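Local coordinates for single-stranded DNA-binding protein (Thermus aquaticus, PDB 2FXQ) that binds single-stranded DNA and probably recruits partner proteins to it during DNA replication, recombination and repair, at residues Gly4-Phe9 with Arg170-Glu175; Leu32-Gln37 with Ile76-Arg81; Asp68-Gly73 with Glu102-Leu107; Asn129-Met134 with Thr217-Leu222; Val153-Ala158 with Glu184-Leu189. All coordinates share one frame; numbering follows the deposited sequence.

Interaction 1. Residues Gly4-Phe9 with Arg170-Glu175; sequences GLNQVF and RTHFLE
Asn-6 and His-172 are the closest backbone positions of Gly4-Phe9 and Arg170-Glu175, with CA atoms 9.2 Å apart. That is too far for the strands to be neighbours in a sheet, so they meet through side chains alone. Asn-6, His-172 and Leu-174 all point toward the opposite segment, and only about 85 Å² is buried in total. The side-chain amide of Asn-6 does the reaching. Its CG stands anti to the backbone N (chi1 170°), which directs the amide nitrogen toward the other segment. ND2 of Asn-6 comes to 4.1 Å from CD2 of His-172. It arrives obliquely to the imidazole, and the amide and ring planes are 62° apart. The same ND2 lies 4.2 Å from CD1 of Leu-174. Both partners cross the Asn-6 side chain at about a right angle.

The chain carries two OB folds in tandem, and this contact joins them. Strand 5-14 belongs to the first, strand 171-179 to the second. Strand 5-14 also pairs antiparallel with strand 129-137, so the amide of Asn-6 lies beside a strand-to-strand junction of the two folds. OD1 of Asn-6 accepts a hydrogen bond from the backbone N of Leu-82, and ND2 also has a hydrogen-bond partner outside the two segments. The amide is therefore held by polar bonds elsewhere and meets His-172 and Leu-174 by van der Waals contact. Leu-174 packs further on Leu-82 and Leu-133. Next to Asn-6, Gln-7 uses NE2 to hydrogen bond OE2 of Glu-79 of the second subunit.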
# COMPACT_ATOMS: atom_id res chain seq x y z
N GLY A 4 11.95 -6.14 -11.04
CA GLY A 4 12.08 -5.69 -9.67
C GLY A 4 11.02 -4.67 -9.24
O GLY A 4 10.44 -3.97 -10.09
N LEU A 5 10.75 -4.56 -7.93
CA LEU A 5 9.88 -3.49 -7.45
C LEU A 5 10.52 -2.95 -6.22
O LEU A 5 11.07 -3.74 -5.42
CB LEU A 5 8.49 -4.04 -7.02
CG LEU A 5 7.49 -4.37 -8.10
CD1 LEU A 5 6.28 -5.01 -7.37
CD2 LEU A 5 7.11 -3.10 -8.90
N ASN A 6 10.37 -1.64 -6.01
CA ASN A 6 10.90 -1.02 -4.83
C ASN A 6 10.01 0.21 -4.57
O ASN A 6 10.17 1.26 -5.19
CB ASN A 6 12.39 -0.68 -5.07
CG ASN A 6 13.02 0.21 -3.98
OD1 ASN A 6 12.42 0.55 -2.93
ND2 ASN A 6 14.30 0.59 -4.24
N GLN A 7 9.02 0.04 -3.69
CA GLN A 7 7.99 1.07 -3.48
C GLN A 7 7.77 1.26 -2.03
O GLN A 7 7.67 0.29 -1.30
CB GLN A 7 6.62 0.62 -4.09
CG GLN A 7 6.80 0.26 -5.61
CD GLN A 7 5.48 -0.27 -6.25
OE1 GLN A 7 4.74 -1.00 -5.59
NE2 GLN A 7 5.19 0.12 -7.49
N VAL A 8 7.65 2.52 -1.60
CA VAL A 8 7.46 2.86 -0.20
C VAL A 8 6.29 3.86 -0.13
O VAL A 8 6.20 4.77 -0.99
CB VAL A 8 8.73 3.62 0.37
CG1 VAL A 8 8.49 4.03 1.86
CG2 VAL A 8 10.00 2.79 0.14
N PHE A 9 5.41 3.70 0.88
CA PHE A 9 4.27 4.61 1.11
C PHE A 9 4.31 4.92 2.56
O PHE A 9 4.41 3.98 3.39
CB PHE A 9 2.92 3.87 0.78
CG PHE A 9 2.93 3.18 -0.56
CD1 PHE A 9 2.36 3.79 -1.67
CD2 PHE A 9 3.55 1.91 -0.73
CE1 PHE A 9 2.45 3.19 -2.96
CE2 PHE A 9 3.58 1.30 -2.02
CZ PHE A 9 3.05 1.93 -3.10
N ARG A 170 21.10 0.21 -11.67
CA ARG A 170 21.25 -1.21 -11.94
C ARG A 170 20.56 -2.03 -10.82
O ARG A 170 19.34 -1.92 -10.59
N THR A 171 21.35 -2.85 -10.14
CA THR A 171 20.83 -3.66 -9.07
C THR A 171 21.01 -2.97 -7.73
O THR A 171 22.11 -2.54 -7.40
CB THR A 171 21.51 -5.01 -9.08
OG1 THR A 171 21.44 -5.58 -10.39
CG2 THR A 171 20.74 -6.02 -8.19
N HIS A 172 19.93 -2.86 -6.96
CA HIS A 172 19.96 -2.40 -5.57
C HIS A 172 19.95 -3.61 -4.62
O HIS A 172 19.25 -4.58 -4.88
CB HIS A 172 18.70 -1.62 -5.25
CG HIS A 172 18.77 -0.16 -5.57
ND1 HIS A 172 19.33 0.32 -6.73
CD2 HIS A 172 18.32 0.92 -4.89
CE1 HIS A 172 19.25 1.64 -6.74
NE2 HIS A 172 18.63 2.02 -5.64
N PHE A 173 20.67 -3.50 -3.50
CA PHE A 173 20.70 -4.54 -2.49
C PHE A 173 20.04 -4.11 -1.16
O PHE A 173 20.45 -3.13 -0.53
CB PHE A 173 22.13 -5.09 -2.35
CG PHE A 173 22.73 -5.51 -3.67
CD1 PHE A 173 23.36 -4.56 -4.50
CD2 PHE A 173 22.62 -6.82 -4.13
CE1 PHE A 173 23.91 -4.93 -5.76
CE2 PHE A 173 23.18 -7.20 -5.39
CZ PHE A 173 23.82 -6.24 -6.20
N LEU A 174 18.99 -4.83 -0.74
CA LEU A 174 18.17 -4.41 0.39
C LEU A 174 18.02 -5.58 1.40
O LEU A 174 17.92 -6.72 1.00
CB LEU A 174 16.79 -3.96 -0.12
CG LEU A 174 16.81 -2.68 -0.97
CD1 LEU A 174 15.43 -2.43 -1.57
CD2 LEU A 174 17.35 -1.43 -0.21
N GLU A 175 18.05 -5.30 2.69
CA GLU A 175 18.00 -6.37 3.71
C GLU A 175 16.54 -6.40 4.21
O GLU A 175 15.90 -5.34 4.36
CB GLU A 175 18.97 -6.09 4.87
CG GLU A 175 20.44 -6.12 4.49
CD GLU A 175 20.89 -7.47 3.94
OE1 GLU A 175 21.85 -7.52 3.09
OE2 GLU A 175 20.29 -8.48 4.36

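Interaction 2. Residues Leu32-Gln37 with Ile76-Arg81; sequences LNLAGQ and IFVEGR
Leu-34 sets its CG anti to the carbonyl carbon (chi1 -65°) and extends CD1 toward Val-78 and CD2 toward Ile-76. Ile-76 places CG1 anti to its own carbonyl carbon (chi1 -51°). Its CG2 then lies beside the carbonyl carbon and reaches Leu-32, while CG1 is left for Leu-34. These residues line the inside of the first OB barrel. They sit on strands 28-41 and 75-84, which do not pair with each other but face across the interior. The two strand segments run 104° apart in direction and approach to 9.6 Å between axes. The closest CA pair is Leu-34 with Ile-76, at 8.1 Å.

Three apolar contacts follow. Leu-34 crosses Ile-76 at about a right angle, and its CD2 rests 4.0 Å from CG1 of Ile-76. Leu-34 and Val-78 instead approach tip to tip. Leu-32 adds a looser contact, with its CD1 4.2 Å from CG2 of Ile-76. All four side chains are buried and point toward the opposite segment. Leu-14, Trp-52, Val-56, Ile-104 and Pro-106 also pack against these side chains.

Along strand 75-84 the alternate residues serve another surface. Phe-77 points away from Leu32-Gln37 and packs on Leu-5 of the second subunit. Glu-79 packs on Ile-132 of that subunit. One face of the strand thus fills the barrel while the other helps form the dimer. The tightest approach inside is between CD1 of Leu-34 and CG2 of Val-78, 3.7 Å apart.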
# COMPACT_ATOMS: atom_id res chain seq x y z
N LEU A 32 13.62 15.50 4.63
CA LEU A 32 12.58 15.53 5.67
C LEU A 32 12.88 14.47 6.69
O LEU A 32 13.25 13.34 6.31
CB LEU A 32 11.24 15.12 5.06
CG LEU A 32 10.75 15.80 3.77
CD1 LEU A 32 9.37 15.42 3.45
CD2 LEU A 32 10.85 17.30 3.81
N ASN A 33 12.71 14.78 7.97
CA ASN A 33 12.85 13.75 8.96
C ASN A 33 11.43 13.44 9.46
O ASN A 33 10.75 14.32 10.03
CB ASN A 33 13.81 14.18 10.09
CG ASN A 33 15.25 14.24 9.61
OD1 ASN A 33 15.83 13.21 9.27
ND2 ASN A 33 15.83 15.44 9.57
N LEU A 34 10.96 12.23 9.14
CA LEU A 34 9.56 11.83 9.50
C LEU A 34 9.52 10.83 10.64
O LEU A 34 10.46 10.04 10.83
CB LEU A 34 8.79 11.22 8.32
CG LEU A 34 8.53 12.17 7.15
CD1 LEU A 34 7.77 11.36 6.12
CD2 LEU A 34 7.71 13.44 7.53
N ALA A 35 8.44 10.90 11.41
CA ALA A 35 8.22 9.99 12.54
C ALA A 35 6.80 9.47 12.55
O ALA A 35 5.86 10.15 12.12
CB ALA A 35 8.53 10.66 13.85
N GLY A 36 6.65 8.26 13.06
CA GLY A 36 5.33 7.68 13.28
C GLY A 36 5.48 6.56 14.32
O GLY A 36 6.50 6.46 15.02
N GLN A 37 4.49 5.68 14.37
CA GLN A 37 4.54 4.55 15.30
C GLN A 37 4.14 3.29 14.58
O GLN A 37 3.29 3.33 13.70
CB GLN A 37 3.46 4.79 16.41
CG GLN A 37 3.52 6.14 17.07
CD GLN A 37 4.65 6.21 18.10
OE1 GLN A 37 5.14 5.18 18.59
NE2 GLN A 37 5.07 7.42 18.42
N ILE A 76 2.88 14.44 6.49
CA ILE A 76 3.29 14.39 5.09
C ILE A 76 3.00 12.98 4.57
O ILE A 76 3.34 11.98 5.21
CB ILE A 76 4.82 14.69 4.93
CG1 ILE A 76 5.28 15.98 5.65
CG2 ILE A 76 5.22 14.69 3.48
CD1 ILE A 76 4.75 17.33 5.05
N PHE A 77 2.42 12.91 3.39
CA PHE A 77 2.27 11.65 2.68
C PHE A 77 3.39 11.56 1.64
O PHE A 77 3.69 12.51 0.93
CB PHE A 77 0.87 11.64 1.97
CG PHE A 77 0.67 10.50 1.03
CD1 PHE A 77 0.62 9.24 1.51
CD2 PHE A 77 0.54 10.70 -0.34
CE1 PHE A 77 0.42 8.12 0.64
CE2 PHE A 77 0.31 9.60 -1.24
CZ PHE A 77 0.24 8.32 -0.73
N VAL A 78 4.07 10.41 1.57
CA VAL A 78 5.23 10.24 0.70
C VAL A 78 5.02 8.97 -0.11
O VAL A 78 4.57 7.97 0.44
CB VAL A 78 6.50 9.97 1.61
CG1 VAL A 78 7.71 9.73 0.74
CG2 VAL A 78 6.70 11.12 2.58
N GLU A 79 5.31 9.01 -1.40
CA GLU A 79 5.58 7.78 -2.13
C GLU A 79 6.98 7.84 -2.72
O GLU A 79 7.43 8.88 -3.21
CB GLU A 79 4.56 7.56 -3.29
CG GLU A 79 3.13 7.33 -2.77
CD GLU A 79 2.16 6.81 -3.83
OE1 GLU A 79 0.97 6.50 -3.48
OE2 GLU A 79 2.62 6.61 -4.98
N GLY A 80 7.69 6.72 -2.65
CA GLY A 80 9.05 6.77 -3.16
C GLY A 80 9.63 5.38 -3.23
O GLY A 80 8.89 4.40 -3.42
N ARG A 81 10.94 5.32 -3.09
CA ARG A 81 11.67 4.06 -3.21
C ARG A 81 12.78 4.07 -2.13
O ARG A 81 13.22 5.13 -1.69
CB ARG A 81 12.21 3.86 -4.65
CG ARG A 81 13.21 4.93 -5.12
CD ARG A 81 13.66 4.70 -6.58
NE ARG A 81 14.81 5.53 -6.95
CZ ARG A 81 14.75 6.80 -7.37
NH1 ARG A 81 13.59 7.43 -7.47
NH2 ARG A 81 15.88 7.45 -7.66

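Interaction 3. Residues Asp68-Gly73 with Glu102-Leu107; sequences DLLEKG and EFIDPL
Leu-70 meets Ile-104 and Pro-106 with one methyl each, and it meets them in different ways. Toward Ile-104 it comes tip to tip, CD1 of Leu-70 lying 3.9 Å from CD1 of Ile-104. Against Pro-106 it crosses at about a right angle. Here CD2 of Leu-70 presses on the pyrrolidine ring, 3.5 Å from CG of Pro-106. This is closer than usual van der Waals contact, so the packing is tight at this point. CD2 of Leu-70 also touches CB of Pro-106, at 3.8 Å. Ile-104 holds its CG1 between the backbone N and the carbonyl carbon (chi1 66°), a crowded position, and from there its CD1 turns to the leucine.

The segment Asp68-Gly73 is the loop that follows helix 61-66, the helix between the third and fourth strands of the first OB fold. Leu-70 dips from this otherwise exposed loop into the barrel end. Strand 103-106 forms the wall that receives it. Ile-76, Leu-14 and Pro-18 also touch Leu-70, while Trp-66 of the helix packs on both Ile-104 and Pro-106.

The chain turns a corner at Glu-102. Glu-102 and Phe-103 both face Glu-79 there, a classic beta bulge. Phe-103 packs on Leu-5 of the second subunit, and Asp-105, which points away from Asp68-Gly73, packs on Met-134 of that subunit.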
# COMPACT_ATOMS: atom_id res chain seq x y z
N ASP A 68 10.03 25.83 0.73
CA ASP A 68 9.64 26.88 1.67
C ASP A 68 8.21 26.81 2.23
O ASP A 68 7.64 27.82 2.66
CB ASP A 68 9.89 28.25 1.07
CG ASP A 68 10.99 28.97 1.79
OD1 ASP A 68 12.15 28.85 1.34
OD2 ASP A 68 10.78 29.63 2.84
N LEU A 69 7.63 25.61 2.25
CA LEU A 69 6.23 25.46 2.56
C LEU A 69 5.97 24.54 3.73
O LEU A 69 4.80 24.52 4.22
CB LEU A 69 5.45 24.95 1.35
CG LEU A 69 5.42 25.97 0.21
CD1 LEU A 69 4.75 25.36 -1.03
CD2 LEU A 69 4.71 27.29 0.67
N LEU A 70 6.99 23.80 4.20
CA LEU A 70 6.71 22.72 5.22
C LEU A 70 7.13 23.09 6.66
O LEU A 70 8.09 23.86 6.82
CB LEU A 70 7.38 21.38 4.84
CG LEU A 70 7.13 20.90 3.42
CD1 LEU A 70 7.94 19.63 3.19
CD2 LEU A 70 5.67 20.70 3.26
N GLU A 71 6.39 22.56 7.65
CA GLU A 71 6.60 22.88 9.07
C GLU A 71 6.89 21.67 9.91
O GLU A 71 6.35 20.59 9.66
CB GLU A 71 5.34 23.47 9.71
CG GLU A 71 4.81 24.76 9.07
CD GLU A 71 5.58 26.00 9.49
OE1 GLU A 71 5.14 27.11 9.13
OE2 GLU A 71 6.64 25.87 10.15
N LYS A 72 7.65 21.88 10.97
CA LYS A 72 7.84 20.86 11.98
C LYS A 72 6.48 20.52 12.50
O LYS A 72 5.66 21.42 12.70
CB LYS A 72 8.70 21.43 13.12
CG LYS A 72 8.76 20.50 14.34
CD LYS A 72 9.73 21.06 15.38
CE LYS A 72 9.75 20.03 16.52
NZ LYS A 72 10.88 20.32 17.41
N GLY A 73 6.18 19.23 12.72
CA GLY A 73 4.87 18.90 13.26
C GLY A 73 3.85 18.56 12.17
O GLY A 73 2.78 18.03 12.45
N GLU A 102 9.44 10.08 -4.64
CA GLU A 102 8.96 10.31 -6.00
C GLU A 102 8.12 11.58 -5.92
O GLU A 102 8.29 12.51 -6.75
CB GLU A 102 8.15 9.08 -6.48
CG GLU A 102 8.87 8.20 -7.53
CD GLU A 102 10.00 7.28 -7.00
OE1 GLU A 102 11.17 7.76 -6.88
OE2 GLU A 102 9.75 6.06 -6.70
N PHE A 103 7.28 11.71 -4.90
CA PHE A 103 6.57 13.00 -4.66
C PHE A 103 6.09 12.95 -3.24
O PHE A 103 6.08 11.88 -2.60
CB PHE A 103 5.32 13.18 -5.57
CG PHE A 103 4.25 12.12 -5.36
CD1 PHE A 103 3.23 12.31 -4.44
CD2 PHE A 103 4.28 10.95 -6.09
CE1 PHE A 103 2.32 11.34 -4.20
CE2 PHE A 103 3.30 9.99 -5.93
CZ PHE A 103 2.34 10.17 -4.98
N ILE A 104 5.71 14.12 -2.73
CA ILE A 104 5.04 14.17 -1.43
C ILE A 104 3.75 14.99 -1.57
O ILE A 104 3.59 15.75 -2.54
CB ILE A 104 5.95 14.81 -0.32
CG1 ILE A 104 6.23 16.31 -0.63
CG2 ILE A 104 7.26 13.99 -0.15
CD1 ILE A 104 6.75 17.03 0.55
N ASP A 105 2.85 14.83 -0.59
CA ASP A 105 1.66 15.70 -0.49
C ASP A 105 1.54 16.02 0.98
O ASP A 105 1.20 15.16 1.80
CB ASP A 105 0.41 14.94 -0.94
CG ASP A 105 0.34 14.73 -2.45
OD1 ASP A 105 0.31 13.56 -2.89
OD2 ASP A 105 0.27 15.68 -3.26
N PRO A 106 1.90 17.24 1.38
CA PRO A 106 1.71 17.68 2.74
C PRO A 106 0.23 17.66 3.10
O PRO A 106 -0.62 17.92 2.22
CB PRO A 106 2.22 19.14 2.67
CG PRO A 106 3.10 19.17 1.52
CD PRO A 106 2.53 18.28 0.52
N LEU A 107 -0.12 17.42 4.35
CA LEU A 107 -1.49 17.19 4.74
C LEU A 107 -1.80 18.22 5.81
O LEU A 107 -0.87 18.72 6.45
CB LEU A 107 -1.68 15.81 5.33
CG LEU A 107 -1.16 14.71 4.39
CD1 LEU A 107 -1.26 13.30 5.09
CD2 LEU A 107 -2.10 14.69 3.14

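Interaction 4. Residues Asn129-Met134 with Thr217-Leu222; sequences NQVILM and TRVEAL
Val-219 points at Val-131 and Leu-133 and meets both with a methyl. Its CA lies 7.4 Å from CA of Val-131, the closest backbone approach of the two segments. At the branch point, CB of Val-219 is still 4.5 Å from CD1 of Leu-133. From CB the side chain forks. CG1 stands anti to the backbone N (chi1 169°), which leaves CG2 beside that N and turned to the opposite strand. CG1 of Val-219 stays a little back, 4.3 Å from both CG1 of Val-131 and CD1 of Leu-133. CG2 of Val-219 makes the closer contacts, at 4.1 Å from CG1 of Val-131 and 4.2 Å from CD1 of Leu-133. The two valines cross obliquely, whereas Leu-133 and Val-219 reach toward each other tip to tip.

The contact is loose and purely apolar, and all three residues are buried. Val-176 and Leu-157 pack on Leu-133 and extend the apolar cluster. Gln-130 and Ile-132 start away from Thr217-Leu222. Gln-130 packs on Gln-130 of the second subunit.

Strands 129-137 and 213-225 are not paired with each other. Each instead pairs with strand 194-207, and their inward residues meet across the interior of a closed barrel, as in the core of an OB fold, here the second one of the chain.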
# COMPACT_ATOMS: atom_id res chain seq x y z
N ASN A 129 2.83 2.90 6.76
CA ASN A 129 4.24 2.68 6.60
C ASN A 129 4.25 1.35 5.89
O ASN A 129 4.06 0.31 6.50
CB ASN A 129 4.83 2.59 7.99
CG ASN A 129 6.20 2.01 8.00
OD1 ASN A 129 6.76 1.79 6.93
ND2 ASN A 129 6.79 1.82 9.20
N GLN A 130 4.35 1.39 4.57
CA GLN A 130 4.29 0.18 3.76
C GLN A 130 5.42 0.14 2.76
O GLN A 130 5.75 1.16 2.13
CB GLN A 130 2.96 0.11 2.95
CG GLN A 130 2.88 -1.19 1.98
CD GLN A 130 1.45 -1.73 1.69
OE1 GLN A 130 0.87 -2.50 2.50
NE2 GLN A 130 0.91 -1.34 0.54
N VAL A 131 6.04 -1.05 2.60
CA VAL A 131 7.03 -1.19 1.59
C VAL A 131 6.64 -2.41 0.72
O VAL A 131 6.15 -3.40 1.25
CB VAL A 131 8.40 -1.53 2.31
CG1 VAL A 131 9.46 -1.85 1.24
CG2 VAL A 131 8.88 -0.32 3.23
N ILE A 132 6.82 -2.29 -0.61
CA ILE A 132 6.61 -3.44 -1.50
C ILE A 132 7.95 -3.64 -2.22
O ILE A 132 8.46 -2.70 -2.88
CB ILE A 132 5.49 -3.19 -2.49
CG1 ILE A 132 4.17 -2.98 -1.72
CG2 ILE A 132 5.35 -4.46 -3.45
CD1 ILE A 132 2.91 -2.66 -2.70
N LEU A 133 8.53 -4.85 -2.10
CA LEU A 133 9.77 -5.12 -2.82
C LEU A 133 9.55 -6.39 -3.62
O LEU A 133 8.89 -7.32 -3.15
CB LEU A 133 10.95 -5.42 -1.84
CG LEU A 133 11.30 -4.35 -0.79
CD1 LEU A 133 12.43 -4.80 0.19
CD2 LEU A 133 11.68 -3.03 -1.50
N MET A 134 10.18 -6.47 -4.78
CA MET A 134 10.24 -7.78 -5.44
C MET A 134 11.64 -7.89 -5.98
O MET A 134 12.13 -6.96 -6.69
CB MET A 134 9.25 -7.87 -6.59
CG MET A 134 9.06 -9.44 -7.05
SD MET A 134 7.75 -9.50 -8.22
CE MET A 134 6.35 -9.84 -7.28
N THR A 217 17.98 1.43 9.70
CA THR A 217 16.64 1.28 9.12
C THR A 217 16.63 -0.04 8.36
O THR A 217 17.58 -0.34 7.64
CB THR A 217 16.27 2.47 8.18
OG1 THR A 217 15.91 3.64 8.93
CG2 THR A 217 14.93 2.18 7.41
N ARG A 218 15.59 -0.87 8.53
CA ARG A 218 15.45 -2.02 7.66
C ARG A 218 13.95 -2.26 7.35
O ARG A 218 13.06 -1.64 7.95
CB ARG A 218 15.94 -3.33 8.28
CG ARG A 218 17.13 -3.29 9.22
CD ARG A 218 16.95 -4.32 10.32
NE ARG A 218 17.10 -5.68 9.82
CZ ARG A 218 17.89 -6.60 10.39
NH1 ARG A 218 18.60 -6.30 11.49
NH2 ARG A 218 17.98 -7.83 9.87
N VAL A 219 13.73 -3.21 6.48
CA VAL A 219 12.37 -3.58 6.09
C VAL A 219 12.01 -4.78 6.94
O VAL A 219 12.77 -5.76 6.96
CB VAL A 219 12.28 -3.92 4.59
CG1 VAL A 219 10.90 -4.58 4.23
CG2 VAL A 219 12.62 -2.61 3.74
N GLU A 220 10.84 -4.72 7.58
CA GLU A 220 10.31 -5.90 8.25
C GLU A 220 9.25 -6.48 7.30
O GLU A 220 8.30 -5.75 6.88
CB GLU A 220 9.72 -5.52 9.62
CG GLU A 220 9.02 -6.76 10.22
CD GLU A 220 8.07 -6.46 11.38
OE1 GLU A 220 7.63 -7.47 12.00
OE2 GLU A 220 7.77 -5.27 11.63
N ALA A 221 9.39 -7.76 6.90
CA ALA A 221 8.34 -8.45 6.12
C ALA A 221 7.08 -8.72 6.92
O ALA A 221 7.16 -9.17 8.07
CB ALA A 221 8.86 -9.77 5.57
N LEU A 222 5.91 -8.38 6.36
CA LEU A 222 4.65 -8.74 6.96
C LEU A 222 3.95 -9.82 6.12
O LEU A 222 3.16 -10.60 6.66
CB LEU A 222 3.76 -7.52 7.10
CG LEU A 222 4.41 -6.44 8.01
CD1 LEU A 222 3.49 -5.20 8.03
CD2 LEU A 222 4.64 -6.96 9.46

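Interaction 5. Residues Val153-Ala158 with Glu184-Leu189; sequences VRLGLA and EWASEL
Ala-186 meets Val-153 and Leu-155 where strand 151-160 passes helix 180-186 and the type I turn from Ala-186 to Leu-189; the closest CA atoms, of Val-153 and Ser-187, are 7.3 Å apart. The side chain that touches the strand is that of Ala-186. Its CB meets two methyls of the strand, CG1 of Val-153 at 3.9 Å and CD1 of Leu-155 at 4.0 Å. Val-153 has CG1 between its backbone N and carbonyl carbon (chi1 72°), and this methyl faces the helix. Leu-155 reaches the same CB with the tip of its extended side chain.

In the OB fold a helix between the third and fourth strands covers one end of the barrel. Helix 180-186 has that place in the second OB fold, following strand 171-179 and preceding strand 194-207. Leu-224 touches both Ala-186 and Leu-155, and Pro-141 packs on Val-153 and Leu-155.

Polar bonds also form within Glu184-Leu189. Ser-187 OG donates to O of Glu-184 at 2.7 Å, with a C=O...donor angle of 140° and the donor tilted 24° from the carbonyl plane. The backbone N of Ser-187 bonds the same O only weakly. Leu-189 N binds Ala-186 O at 3.0 Å and closes the turn. OE1 of Glu-188 lies 3.4 Å above one face of the Trp-185 ring, offset toward its rim.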
# COMPACT_ATOMS: atom_id res chain seq x y z
N VAL A 153 14.72 -14.34 10.67
CA VAL A 153 15.62 -14.52 9.55
C VAL A 153 15.97 -13.17 8.90
O VAL A 153 15.13 -12.27 8.83
CB VAL A 153 14.99 -15.47 8.50
CG1 VAL A 153 13.83 -14.82 7.75
CG2 VAL A 153 16.07 -15.96 7.54
N ARG A 154 17.18 -13.04 8.39
CA ARG A 154 17.55 -11.85 7.62
C ARG A 154 17.67 -12.31 6.18
O ARG A 154 18.30 -13.33 5.88
CB ARG A 154 18.93 -11.35 8.11
CG ARG A 154 19.51 -10.13 7.33
CD ARG A 154 20.92 -9.56 7.88
NE ARG A 154 21.63 -10.52 8.75
CZ ARG A 154 22.30 -11.61 8.32
NH1 ARG A 154 22.40 -11.89 7.02
NH2 ARG A 154 22.87 -12.43 9.21
N LEU A 155 17.10 -11.56 5.27
CA LEU A 155 17.12 -12.01 3.89
C LEU A 155 17.81 -10.88 3.13
O LEU A 155 17.49 -9.71 3.38
CB LEU A 155 15.66 -12.17 3.38
CG LEU A 155 14.78 -13.17 4.12
CD1 LEU A 155 13.22 -13.16 3.68
CD2 LEU A 155 15.33 -14.58 3.98
N GLY A 156 18.72 -11.22 2.22
CA GLY A 156 19.30 -10.19 1.33
C GLY A 156 18.62 -10.23 -0.01
O GLY A 156 18.51 -11.31 -0.62
N LEU A 157 18.15 -9.08 -0.49
CA LEU A 157 17.43 -9.05 -1.74
C LEU A 157 18.09 -8.10 -2.73
O LEU A 157 18.39 -6.93 -2.38
CB LEU A 157 15.99 -8.51 -1.50
CG LEU A 157 14.63 -9.19 -1.54
CD1 LEU A 157 13.49 -8.15 -1.93
CD2 LEU A 157 14.61 -10.47 -2.38
N ALA A 158 18.27 -8.60 -3.95
CA ALA A 158 18.74 -7.82 -5.12
C ALA A 158 17.48 -7.43 -5.91
O ALA A 158 16.75 -8.32 -6.38
CB ALA A 158 19.63 -8.69 -6.01
N GLU A 184 10.20 -18.96 9.53
CA GLU A 184 10.31 -20.43 9.33
C GLU A 184 10.03 -20.79 7.90
O GLU A 184 10.73 -21.61 7.32
CB GLU A 184 9.33 -21.17 10.20
CG GLU A 184 10.04 -22.05 11.21
CD GLU A 184 9.58 -21.69 12.57
OE1 GLU A 184 10.28 -22.01 13.54
OE2 GLU A 184 8.51 -21.05 12.62
N TRP A 185 9.01 -20.19 7.32
CA TRP A 185 8.73 -20.39 5.89
C TRP A 185 9.88 -19.88 5.01
O TRP A 185 10.29 -20.56 4.07
CB TRP A 185 7.43 -19.65 5.54
CG TRP A 185 7.09 -19.74 4.11
CD1 TRP A 185 6.33 -20.73 3.49
CD2 TRP A 185 7.47 -18.82 3.07
NE1 TRP A 185 6.23 -20.45 2.14
CE2 TRP A 185 6.92 -19.29 1.86
CE3 TRP A 185 8.22 -17.63 3.06
CZ2 TRP A 185 7.12 -18.63 0.64
CZ3 TRP A 185 8.45 -17.01 1.89
CH2 TRP A 185 7.86 -17.49 0.67
N ALA A 186 10.40 -18.68 5.29
CA ALA A 186 11.47 -18.08 4.47
C ALA A 186 12.75 -18.91 4.50
O ALA A 186 13.56 -18.90 3.56
CB ALA A 186 11.75 -16.63 4.93
N SER A 187 12.90 -19.68 5.58
CA SER A 187 14.08 -20.56 5.68
C SER A 187 14.16 -21.62 4.55
O SER A 187 15.23 -22.18 4.33
CB SER A 187 14.16 -21.23 7.06
OG SER A 187 13.28 -22.35 7.14
N GLU A 188 13.04 -21.88 3.84
CA GLU A 188 13.05 -22.88 2.74
C GLU A 188 13.60 -22.29 1.45
O GLU A 188 13.81 -23.01 0.50
CB GLU A 188 11.62 -23.40 2.41
CG GLU A 188 10.74 -23.83 3.58
CD GLU A 188 9.24 -23.53 3.33
OE1 GLU A 188 8.89 -22.72 2.41
OE2 GLU A 188 8.39 -24.11 4.06
N LEU A 189 13.74 -20.96 1.39
CA LEU A 189 14.22 -20.29 0.18
C LEU A 189 15.75 -20.46 0.08
O LEU A 189 16.37 -20.85 1.06
CB LEU A 189 13.88 -18.81 0.30
CG LEU A 189 12.38 -18.35 0.46
CD1 LEU A 189 12.28 -16.91 1.08
CD2 LEU A 189 11.78 -18.34 -0.89

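Overall arrangement
Interactions 2 and 3 belong to the first OB fold, interactions 4 and 5 to the second, and interaction 1 joins the two. Both interactions 2 and 4 are cross-barrel contacts of aliphatic side chains, made by different strand pairs of their folds. Interactions 3 and 5 are buried too, but lie farther from the chain centre, where a loop or a helix with its following turn packs on a strand; their centres are 36 Å apart. Interaction 1 differs in using an amide, itself bonded elsewhere, against a ring and a leucine. Backbone bonds tie it to its neighbours, as from Val-8 N to Gly-80 O of interaction 2. Interactions 2 and 3 share the Arg-81 to Glu-102 salt bridge. Interaction 5 alone does not touch the second subunit.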